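Side-chain contacts in GGDEF family protein (Vibrio cholerae, PDB 5GZS), which probably senses arginine through the first of two periplasmic solute-binding-protein-like domains and passes the signal to a cytoplasmic diguanylate cyclase that makes cyclic di-GMP: residues D13-R18 / Q200-D205; N142-M147 / L204-Q209; F344-L349 / L358-S363. All blocks are in the same frame, centred on the assembly; numbering follows the deposited sequence.

Interaction 1. Residues D13-R18 / Q200-D205; sequences DDVVTR and QKYQLD
The start of helix 15-28 faces the middle of the long helix 189-218, with the CA atoms of V15 and Y202 8.4 Å apart. In this solute-binding-protein (family 3) fold, D14 sits at the N-cap of the shorter helix; D13 and V15 beside it meet one aromatic side chain of the long helix, with R18 close to its hydroxyl. Y202 reaches out from its helix with CG trans to the backbone N (chi1 178°), which sends the phenol across the gap. A tyrosine suits this place because it offers both a flat apolar face and a polar end. V15 serves the face: CG2 lies 3.7 Å from the centroid of the Y202 ring and 5° off its normal, a CH-pi contact over the centre, while CG1 packs against CE1. D13 serves the hydroxyl, whose other partner is K145. R18 folds back on its own segment, its guanidinium lying over V15 CA, and NH1 forms a salt bridge of 2.6 Å with D13 OD1, approaching from above the carboxylate plane. The two oxygens of D13 thus divide the work, and Y202 OH donates to D13 OD2 at 2.5 Å, on the syn lone pair.

Interaction 2. Residues N142-M147 / L204-Q209; sequences NQLKPM and LDIRKQ. With ARG (arginine), chain B.
I206 packs against the aliphatic base of a lysine as well as against a leucine, so two residues of quite different polarity, L144 and K145, share one branched side chain. The CA atoms of K145 and I206 are 6.5 Å apart, a close approach between helix 144-149 and helix 189-218. The two branches of I206 divide the neighbours. Its CG1 lies beside the backbone N (chi1 -71°) and carries CD1 to K145, where CD1 is 3.5 Å from K145 CB and also lies near K145 CA; the two side chains cross at about a right angle. The other branch, CG2, meets L144 CG at 4.0 Å as the leucine and isoleucine pass alongside each other in opposite directions. Beta-branching suits I206 here because it supplies a separate methyl to each neighbour.

L144 also touches the neighbouring residue of the long helix: CD2 lies 4.2 Å from R207 CD. Only the methylene part of the arginine is used there, and its NH1 bonds instead to Q203 on the same helix. K145 is similarly divided: its CB, CG and CE all pass close to the single methyl CD1 of I206, a bend at chi3 (-99°) turns the end of the chain, and NZ is hydrogen-bonded to Y202 OH. Both long cationic residues therefore give carbon to the interface and send their charge to polar partners beside it.

At the start of 142-147, N142 belongs to the pocket of the bound arginine, with OD1 3.6 Å from the ligand NH1, while its ND2 bonds to E11 O. The arrangement is apolar helix-helix packing behind the ligand site of a family 3 solute-binding domain.

Interaction 3. Residues F344-L349 / L358-S363; sequences FFEELL and LFSYAS
Apolar packing makes up most of this contact, in which helix 344-352 lies against the edge strand 359-361 of the same beta-alpha-beta unit, whose first strand is 337-340. L358 points toward the helix and touches it with both methyls. CD1 lies 3.7 Å from L349 CB, and CD2 reaches both L349 CB and L349 CD1, so the forked end of L358 straddles the base of L349. The same CD1 lies 4.1 Å from E346 CG, where the glutamate contributes its methylene. Leucine fits both positions, since its branched end can fill the space between a helix and the strand beside it. L349 also touches I337 and V380, which joins the pair to the apolar layer over the sheet. L358 CD1 packs in addition against the backbone O of E346 at 3.6 Å, a van der Waals contact.

The polar part is a single side-chain bond. E346 extends from the helix with CG trans to the backbone N (chi1 -179°) and a straight chain beyond it, which brings the carboxylate up to S360. There S360 OG donates to E346 OE2 at 3.3 Å, from 45° above the carboxylate plane. The other oxygen, OE1, accepts from the backbone N of D342, in the short link between strand 337-340 and the helix. A short serine suits the strand position because the long glutamate spans most of the gap.

The chemistry is thus layered: leucines meet on the buried side, and at the more exposed side the carboxylate is held through both oxygens, by S360 OG on OE2 and by D342 N on OE1, which probably limits its rotation.

In the fold
Interactions 1 and 2 are neighbours on helix 189-218, with centres about 8 Å apart, and they share L204 and D205. Y202 OH meets K145 NZ at 2.6 Å, probably a hydrogen bond and the direct link between the two, while Q203 CB packs against L144 CD2 at 3.6 Å. D14 OD2 and N142 ND2, 3.1 Å apart, probably bond as well. Together these two contacts lay the long helix along the arginine-binding domain, and the V15 side chain is about 10 Å from the ligand. Interaction 3 belongs to the second solute-binding-protein-like region, across the chain's centre from the other two; its centre is about 50 Å from that of interaction 1 and about 46 Å from that of interaction 2.

Interaction 1. Residues D13-R18 / Q200-D205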
loop_
_atom_site.group_PDB
_atom_site.type_symbol
_atom_site.label_atom_id
_atom_site.label_comp_id
_atom_site.label_asym_id
_atom_site.label_seq_id
_atom_site.Cartn_x
_atom_site.Cartn_y
_atom_site.Cartn_z
ATOM N N ASP A 13 -2.479 -10.702 -33.997
ATOM C CA ASP A 13 -2.685 -12.083 -33.600
ATOM C C ASP A 13 -3.831 -12.147 -32.640
ATOM O O ASP A 13 -3.647 -12.056 -31.462
ATOM C CB ASP A 13 -1.443 -12.616 -32.922
ATOM C CG ASP A 13 -1.474 -14.081 -32.739
ATOM O OD1 ASP A 13 -2.094 -14.758 -33.524
ATOM O OD2 ASP A 13 -0.854 -14.580 -31.820
ATOM N N ASP A 14 -5.028 -12.302 -33.157
ATOM C CA ASP A 14 -6.210 -12.213 -32.346
ATOM C C ASP A 14 -6.653 -13.589 -31.968
ATOM O O ASP A 14 -7.593 -14.096 -32.493
ATOM C CB ASP A 14 -7.279 -11.486 -33.114
ATOM C CG ASP A 14 -8.249 -10.823 -32.241
ATOM O OD1 ASP A 14 -8.523 -11.349 -31.178
ATOM O OD2 ASP A 14 -8.768 -9.790 -32.631
ATOM N N VAL A 15 -5.945 -14.185 -31.039
ATOM C CA VAL A 15 -6.113 -15.555 -30.756
ATOM C C VAL A 15 -7.431 -15.814 -30.072
ATOM O O VAL A 15 -8.013 -16.837 -30.253
ATOM C CB VAL A 15 -4.905 -16.089 -29.988
ATOM C CG1 VAL A 15 -4.508 -15.135 -28.921
ATOM C CG2 VAL A 15 -5.162 -17.444 -29.411
ATOM N N VAL A 16 -7.916 -14.865 -29.304
ATOM C CA VAL A 16 -9.185 -15.096 -28.619
ATOM C C VAL A 16 -10.364 -14.977 -29.584
ATOM O O VAL A 16 -11.396 -15.630 -29.394
ATOM C CB VAL A 16 -9.368 -14.130 -27.420
ATOM C CG1 VAL A 16 -10.727 -14.281 -26.782
ATOM C CG2 VAL A 16 -8.286 -14.377 -26.371
ATOM N N THR A 17 -10.209 -14.187 -30.639
ATOM C CA THR A 17 -11.296 -14.028 -31.599
ATOM C C THR A 17 -11.415 -15.286 -32.446
ATOM O O THR A 17 -12.515 -15.759 -32.748
ATOM C CB THR A 17 -11.084 -12.791 -32.507
ATOM O OG1 THR A 17 -11.038 -11.607 -31.701
ATOM C CG2 THR A 17 -12.216 -12.650 -33.515
ATOM N N ARG A 18 -10.261 -15.829 -32.812
ATOM C CA ARG A 18 -10.173 -17.109 -33.496
ATOM C C ARG A 18 -10.731 -18.247 -32.653
ATOM O O ARG A 18 -11.604 -18.996 -33.126
ATOM C CB ARG A 18 -8.734 -17.398 -33.867
ATOM C CG ARG A 18 -8.333 -16.740 -35.130
ATOM C CD ARG A 18 -6.950 -16.225 -35.056
ATOM N NE ARG A 18 -5.997 -17.142 -34.443
ATOM C CZ ARG A 18 -4.846 -16.707 -33.936
ATOM N NH1 ARG A 18 -4.588 -15.397 -33.968
ATOM N NH2 ARG A 18 -3.979 -17.548 -33.376
ATOM N N GLN A 200 -4.644 -18.933 -21.716
ATOM C CA GLN A 200 -3.555 -18.872 -20.727
ATOM C C GLN A 200 -2.355 -19.684 -21.211
ATOM O O GLN A 200 -1.222 -19.211 -21.211
ATOM C CB GLN A 200 -4.036 -19.387 -19.382
ATOM C CG GLN A 200 -2.952 -19.684 -18.408
ATOM C CD GLN A 200 -2.811 -18.608 -17.378
ATOM O OE1 GLN A 200 -2.515 -17.452 -17.693
ATOM N NE2 GLN A 200 -3.068 -18.971 -16.122
ATOM N N LYS A 201 -2.638 -20.896 -21.670
ATOM C CA LYS A 201 -1.644 -21.796 -22.213
ATOM C C LYS A 201 -0.969 -21.139 -23.402
ATOM O O LYS A 201 0.250 -21.242 -23.586
ATOM C CB LYS A 201 -2.313 -23.136 -22.610
ATOM C CG LYS A 201 -1.412 -24.166 -23.311
ATOM C CD LYS A 201 -0.120 -24.402 -22.518
ATOM C CE LYS A 201 0.636 -25.656 -22.966
ATOM N NZ LYS A 201 2.118 -25.466 -23.132
ATOM N N TYR A 202 -1.773 -20.443 -24.204
ATOM C CA TYR A 202 -1.282 -19.898 -25.445
ATOM C C TYR A 202 -0.289 -18.818 -25.150
ATOM O O TYR A 202 0.801 -18.854 -25.682
ATOM C CB TYR A 202 -2.422 -19.377 -26.302
ATOM C CG TYR A 202 -1.984 -18.746 -27.608
ATOM C CD1 TYR A 202 -1.597 -17.410 -27.667
ATOM C CD2 TYR A 202 -1.981 -19.480 -28.787
ATOM C CE1 TYR A 202 -1.209 -16.826 -28.859
ATOM C CE2 TYR A 202 -1.584 -18.900 -29.993
ATOM C CZ TYR A 202 -1.210 -17.577 -30.017
ATOM O OH TYR A 202 -0.840 -17.005 -31.201
ATOM N N GLN A 203 -0.633 -17.860 -24.284
ATOM C CA GLN A 203 0.281 -16.730 -24.058
ATOM C C GLN A 203 1.445 -17.093 -23.130
ATOM O O GLN A 203 2.543 -16.567 -23.278
ATOM C CB GLN A 203 -0.482 -15.496 -23.549
ATOM C CG GLN A 203 -1.272 -15.606 -22.238
ATOM C CD GLN A 203 -0.402 -15.438 -20.995
ATOM O OE1 GLN A 203 0.283 -14.428 -20.810
ATOM N NE2 GLN A 203 -0.414 -16.450 -20.149
ATOM N N LEU A 204 1.231 -18.005 -22.191
ATOM C CA LEU A 204 2.335 -18.383 -21.322
ATOM C C LEU A 204 3.424 -19.066 -22.159
ATOM O O LEU A 204 4.623 -18.884 -21.904
ATOM C CB LEU A 204 1.883 -19.301 -20.180
ATOM C CG LEU A 204 2.953 -19.448 -19.093
ATOM C CD1 LEU A 204 3.481 -18.057 -18.755
ATOM C CD2 LEU A 204 2.434 -20.139 -17.844
ATOM N N ASP A 205 3.009 -19.831 -23.169
ATOM C CA ASP A 205 3.958 -20.497 -24.064
ATOM C C ASP A 205 4.826 -19.525 -24.871
ATOM O O ASP A 205 6.046 -19.720 -24.981
ATOM C CB ASP A 205 3.212 -21.417 -25.007
ATOM C CG ASP A 205 2.887 -22.754 -24.381
ATOM O OD1 ASP A 205 3.185 -22.952 -23.190
ATOM O OD2 ASP A 205 2.324 -23.615 -25.085
#

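Interaction 2. Residues N142-M147 / L204-Q209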
loop_
_atom_site.group_PDB
_atom_site.type_symbol
_atom_site.label_atom_id
_atom_site.label_comp_id
_atom_site.label_asym_id
_atom_site.label_seq_id
_atom_site.Cartn_x
_atom_site.Cartn_y
_atom_site.Cartn_z
ATOM N N ASN A 142 -3.180 -9.396 -28.609
ATOM C CA ASN A 142 -2.958 -9.252 -30.059
ATOM C C ASN A 142 -1.520 -8.916 -30.443
ATOM O O ASN A 142 -1.014 -9.332 -31.494
ATOM C CB ASN A 142 -3.875 -8.175 -30.611
ATOM C CG ASN A 142 -5.330 -8.442 -30.290
ATOM O OD1 ASN A 142 -5.738 -8.413 -29.123
ATOM N ND2 ASN A 142 -6.120 -8.709 -31.319
ATOM N N GLN A 143 -0.856 -8.163 -29.583
ATOM C CA GLN A 143 0.491 -7.716 -29.878
ATOM C C GLN A 143 1.569 -8.655 -29.349
ATOM O O GLN A 143 2.730 -8.526 -29.724
ATOM C CB GLN A 143 0.710 -6.322 -29.309
ATOM C CG GLN A 143 -0.319 -5.294 -29.746
ATOM C CD GLN A 143 -0.364 -5.099 -31.255
ATOM O OE1 GLN A 143 0.635 -5.308 -31.947
ATOM N NE2 GLN A 143 -1.523 -4.664 -31.770
ATOM N N LEU A 144 1.189 -9.612 -28.508
ATOM C CA LEU A 144 2.170 -10.404 -27.778
ATOM C C LEU A 144 3.170 -11.135 -28.678
ATOM O O LEU A 144 4.394 -10.934 -28.566
ATOM C CB LEU A 144 1.469 -11.416 -26.870
ATOM C CG LEU A 144 2.434 -12.097 -25.894
ATOM C CD1 LEU A 144 3.121 -11.043 -25.044
ATOM C CD2 LEU A 144 1.711 -13.094 -25.004
ATOM N N LYS A 145 2.652 -11.995 -29.553
ATOM C CA LYS A 145 3.510 -12.803 -30.412
ATOM C C LYS A 145 4.383 -11.903 -31.333
ATOM O O LYS A 145 5.602 -12.038 -31.325
ATOM C CB LYS A 145 2.664 -13.817 -31.197
ATOM C CG LYS A 145 3.443 -14.772 -32.102
ATOM C CD LYS A 145 2.504 -15.754 -32.811
ATOM C CE LYS A 145 2.523 -17.072 -32.074
ATOM N NZ LYS A 145 1.326 -17.950 -32.262
ATOM N N PRO A 146 3.785 -10.953 -32.077
ATOM C CA PRO A 146 4.696 -10.150 -32.908
ATOM C C PRO A 146 5.660 -9.296 -32.092
ATOM O O PRO A 146 6.807 -9.118 -32.504
ATOM C CB PRO A 146 3.751 -9.264 -33.729
ATOM C CG PRO A 146 2.457 -9.249 -32.949
ATOM C CD PRO A 146 2.368 -10.591 -32.289
HETATM N N MSE A 147 5.217 -8.795 -30.945
HETATM C CA MSE A 147 6.075 -7.936 -30.129
HETATM C C MSE A 147 7.261 -8.702 -29.530
HETATM O O MSE A 147 8.386 -8.237 -29.602
HETATM C CB MSE A 147 5.263 -7.261 -29.019
HETATM C CG MSE A 147 5.752 -5.899 -28.597
HETATM SE SE MSE A 147 5.700 -4.602 -30.031
HETATM C CE MSE A 147 4.293 -3.402 -29.391
ATOM N N LEU A 204 1.231 -18.005 -22.191
ATOM C CA LEU A 204 2.335 -18.383 -21.322
ATOM C C LEU A 204 3.424 -19.066 -22.159
ATOM O O LEU A 204 4.623 -18.884 -21.904
ATOM C CB LEU A 204 1.883 -19.301 -20.180
ATOM C CG LEU A 204 2.953 -19.448 -19.093
ATOM C CD1 LEU A 204 3.481 -18.057 -18.755
ATOM C CD2 LEU A 204 2.434 -20.139 -17.844
ATOM N N ASP A 205 3.009 -19.831 -23.169
ATOM C CA ASP A 205 3.958 -20.497 -24.064
ATOM C C ASP A 205 4.826 -19.525 -24.871
ATOM O O ASP A 205 6.046 -19.720 -24.981
ATOM C CB ASP A 205 3.212 -21.417 -25.007
ATOM C CG ASP A 205 2.887 -22.754 -24.381
ATOM O OD1 ASP A 205 3.185 -22.952 -23.190
ATOM O OD2 ASP A 205 2.324 -23.615 -25.085
ATOM N N ILE A 206 4.217 -18.484 -25.428
ATOM C CA ILE A 206 4.961 -17.430 -26.125
ATOM C C ILE A 206 5.965 -16.771 -25.210
ATOM O O ILE A 206 7.118 -16.516 -25.606
ATOM C CB ILE A 206 4.034 -16.325 -26.674
ATOM C CG1 ILE A 206 3.214 -16.844 -27.843
ATOM C CG2 ILE A 206 4.832 -15.043 -27.081
ATOM C CD1 ILE A 206 2.251 -15.797 -28.364
ATOM N N ARG A 207 5.526 -16.472 -23.990
ATOM C CA ARG A 207 6.438 -15.852 -23.015
ATOM C C ARG A 207 7.544 -16.807 -22.535
ATOM O O ARG A 207 8.669 -16.380 -22.382
ATOM C CB ARG A 207 5.648 -15.293 -21.852
ATOM C CG ARG A 207 4.935 -14.030 -22.308
ATOM C CD ARG A 207 3.747 -13.728 -21.421
ATOM N NE ARG A 207 4.169 -13.191 -20.139
ATOM C CZ ARG A 207 3.525 -13.401 -19.007
ATOM N NH1 ARG A 207 2.417 -14.123 -18.997
ATOM N NH2 ARG A 207 3.980 -12.863 -17.892
ATOM N N LYS A 208 7.251 -18.092 -22.384
ATOM C CA LYS A 208 8.301 -19.050 -22.067
ATOM C C LYS A 208 9.360 -19.133 -23.168
ATOM O O LYS A 208 10.557 -19.208 -22.908
ATOM C CB LYS A 208 7.706 -20.434 -21.846
ATOM C CG LYS A 208 7.067 -20.605 -20.486
ATOM C CD LYS A 208 6.274 -21.895 -20.452
ATOM C CE LYS A 208 5.814 -22.254 -19.041
ATOM N NZ LYS A 208 4.921 -23.428 -19.179
ATOM N N GLN A 209 8.885 -19.173 -24.409
ATOM C CA GLN A 209 9.757 -19.330 -25.565
ATOM C C GLN A 209 10.734 -18.171 -25.658
ATOM O O GLN A 209 11.920 -18.362 -25.926
ATOM C CB GLN A 209 8.932 -19.427 -26.850
ATOM C CG GLN A 209 9.764 -19.591 -28.111
ATOM C CD GLN A 209 9.387 -18.597 -29.192
ATOM O OE1 GLN A 209 8.991 -17.468 -28.902
ATOM N NE2 GLN A 209 9.506 -19.013 -30.448
HETATM N N ARG B . -10.677 -4.088 -24.577
HETATM C CA ARG B . -10.095 -2.757 -24.676
HETATM C C ARG B . -11.032 -1.810 -25.417
HETATM O O ARG B . -10.978 -0.593 -25.251
HETATM C CB ARG B . -8.749 -2.820 -25.374
HETATM C CG ARG B . -8.818 -3.282 -26.817
HETATM C CD ARG B . -7.417 -3.621 -27.275
HETATM N NE ARG B . -7.369 -3.979 -28.676
HETATM C CZ ARG B . -7.791 -5.140 -29.160
HETATM N NH1 ARG B . -8.309 -6.058 -28.350
HETATM N NH2 ARG B . -7.707 -5.369 -30.459
HETATM O OXT ARG B . -11.868 -2.244 -26.202
#

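Interaction 3. Residues F344-L349 / L358-S363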
loop_
_atom_site.group_PDB
_atom_site.type_symbol
_atom_site.label_atom_id
_atom_site.label_comp_id
_atom_site.label_asym_id
_atom_site.label_seq_id
_atom_site.Cartn_x
_atom_site.Cartn_y
_atom_site.Cartn_z
ATOM N N PHE A 344 19.582 -9.703 10.230
ATOM C CA PHE A 344 19.014 -8.562 9.550
ATOM C C PHE A 344 18.243 -7.596 10.469
ATOM O O PHE A 344 18.272 -6.380 10.241
ATOM C CB PHE A 344 18.079 -9.023 8.439
ATOM C CG PHE A 344 17.091 -7.969 8.017
ATOM C CD1 PHE A 344 17.520 -6.825 7.344
ATOM C CD2 PHE A 344 15.740 -8.120 8.285
ATOM C CE1 PHE A 344 16.619 -5.841 6.950
ATOM C CE2 PHE A 344 14.826 -7.149 7.889
ATOM C CZ PHE A 344 15.264 -6.001 7.222
ATOM N N PHE A 345 17.548 -8.100 11.489
ATOM C CA PHE A 345 16.736 -7.190 12.317
ATOM C C PHE A 345 17.667 -6.318 13.145
ATOM O O PHE A 345 17.325 -5.189 13.482
ATOM C CB PHE A 345 15.735 -7.950 13.212
ATOM C CG PHE A 345 14.605 -8.606 12.446
ATOM C CD1 PHE A 345 14.067 -8.004 11.315
ATOM C CD2 PHE A 345 14.102 -9.837 12.841
ATOM C CE1 PHE A 345 13.039 -8.611 10.609
ATOM C CE2 PHE A 345 13.069 -10.455 12.125
ATOM C CZ PHE A 345 12.538 -9.842 11.015
ATOM N N GLU A 346 18.864 -6.814 13.452
ATOM C CA GLU A 346 19.783 -6.004 14.246
ATOM C C GLU A 346 20.196 -4.796 13.427
ATOM O O GLU A 346 20.211 -3.660 13.909
ATOM C CB GLU A 346 20.994 -6.810 14.684
ATOM C CG GLU A 346 21.999 -6.037 15.537
ATOM C CD GLU A 346 23.207 -6.895 15.898
ATOM O OE1 GLU A 346 23.522 -7.830 15.117
ATOM O OE2 GLU A 346 23.811 -6.667 16.969
ATOM N N GLU A 347 20.493 -5.044 12.167
ATOM C CA GLU A 347 20.841 -3.974 11.273
ATOM C C GLU A 347 19.673 -3.005 11.179
ATOM O O GLU A 347 19.863 -1.795 11.318
ATOM C CB GLU A 347 21.218 -4.556 9.922
ATOM C CG GLU A 347 21.238 -3.622 8.738
ATOM C CD GLU A 347 21.685 -4.381 7.493
ATOM O OE1 GLU A 347 21.237 -4.039 6.378
ATOM O OE2 GLU A 347 22.486 -5.337 7.647
ATOM N N LEU A 348 18.467 -3.536 10.992
ATOM C CA LEU A 348 17.291 -2.694 10.805
ATOM C C LEU A 348 17.133 -1.705 11.953
ATOM O O LEU A 348 16.923 -0.509 11.742
ATOM C CB LEU A 348 16.027 -3.549 10.678
ATOM C CG LEU A 348 14.695 -2.789 10.577
ATOM C CD1 LEU A 348 14.781 -1.642 9.561
ATOM C CD2 LEU A 348 13.565 -3.765 10.178
ATOM N N LEU A 349 17.259 -2.208 13.173
ATOM C CA LEU A 349 17.032 -1.367 14.320
ATOM C C LEU A 349 18.155 -0.369 14.441
ATOM O O LEU A 349 17.931 0.776 14.848
ATOM C CB LEU A 349 16.885 -2.201 15.587
ATOM C CG LEU A 349 15.551 -2.950 15.640
ATOM C CD1 LEU A 349 15.238 -3.305 17.072
ATOM C CD2 LEU A 349 14.436 -2.123 15.052
ATOM N N LEU A 358 20.815 -2.381 21.650
ATOM C CA LEU A 358 20.050 -3.578 21.383
ATOM C C LEU A 358 20.734 -4.693 22.165
ATOM O O LEU A 358 21.938 -4.616 22.415
ATOM C CB LEU A 358 20.005 -3.885 19.884
ATOM C CG LEU A 358 19.726 -2.710 18.938
ATOM C CD1 LEU A 358 19.946 -3.110 17.467
ATOM C CD2 LEU A 358 18.326 -2.230 19.149
ATOM N N PHE A 359 19.973 -5.702 22.580
ATOM C CA PHE A 359 20.550 -6.886 23.215
ATOM C C PHE A 359 20.675 -7.958 22.145
ATOM O O PHE A 359 19.698 -8.245 21.446
ATOM C CB PHE A 359 19.691 -7.374 24.382
ATOM C CG PHE A 359 19.639 -6.413 25.534
ATOM C CD1 PHE A 359 18.687 -5.401 25.583
ATOM C CD2 PHE A 359 20.548 -6.521 26.571
ATOM C CE1 PHE A 359 18.648 -4.518 26.650
ATOM C CE2 PHE A 359 20.518 -5.654 27.631
ATOM C CZ PHE A 359 19.570 -4.647 27.680
ATOM N N SER A 360 21.866 -8.531 21.993
ATOM C CA SER A 360 22.085 -9.481 20.907
ATOM C C SER A 360 22.129 -10.914 21.408
ATOM O O SER A 360 22.545 -11.184 22.535
ATOM C CB SER A 360 23.372 -9.155 20.143
ATOM O OG SER A 360 23.572 -7.754 20.045
ATOM N N TYR A 361 21.678 -11.823 20.557
ATOM C CA TYR A 361 21.658 -13.226 20.893
ATOM C C TYR A 361 22.163 -14.028 19.723
ATOM O O TYR A 361 22.311 -13.516 18.605
ATOM C CB TYR A 361 20.256 -13.685 21.277
ATOM C CG TYR A 361 19.785 -13.107 22.569
ATOM C CD1 TYR A 361 19.174 -11.858 22.609
ATOM C CD2 TYR A 361 19.969 -13.791 23.758
ATOM C CE1 TYR A 361 18.743 -11.308 23.806
ATOM C CE2 TYR A 361 19.540 -13.253 24.967
ATOM C CZ TYR A 361 18.924 -12.011 24.980
ATOM O OH TYR A 361 18.498 -11.476 26.165
ATOM N N ALA A 362 22.406 -15.299 20.005
ATOM C CA ALA A 362 23.003 -16.208 19.048
ATOM C C ALA A 362 21.934 -16.842 18.180
ATOM O O ALA A 362 22.199 -17.264 17.057
ATOM C CB ALA A 362 23.809 -17.280 19.786
ATOM N N SER A 363 20.716 -16.900 18.705
ATOM C CA SER A 363 19.644 -17.616 18.027
ATOM C C SER A 363 18.262 -17.087 18.371
ATOM O O SER A 363 18.085 -16.342 19.335
ATOM C CB SER A 363 19.711 -19.104 18.370
ATOM O OG SER A 363 19.590 -19.286 19.772
#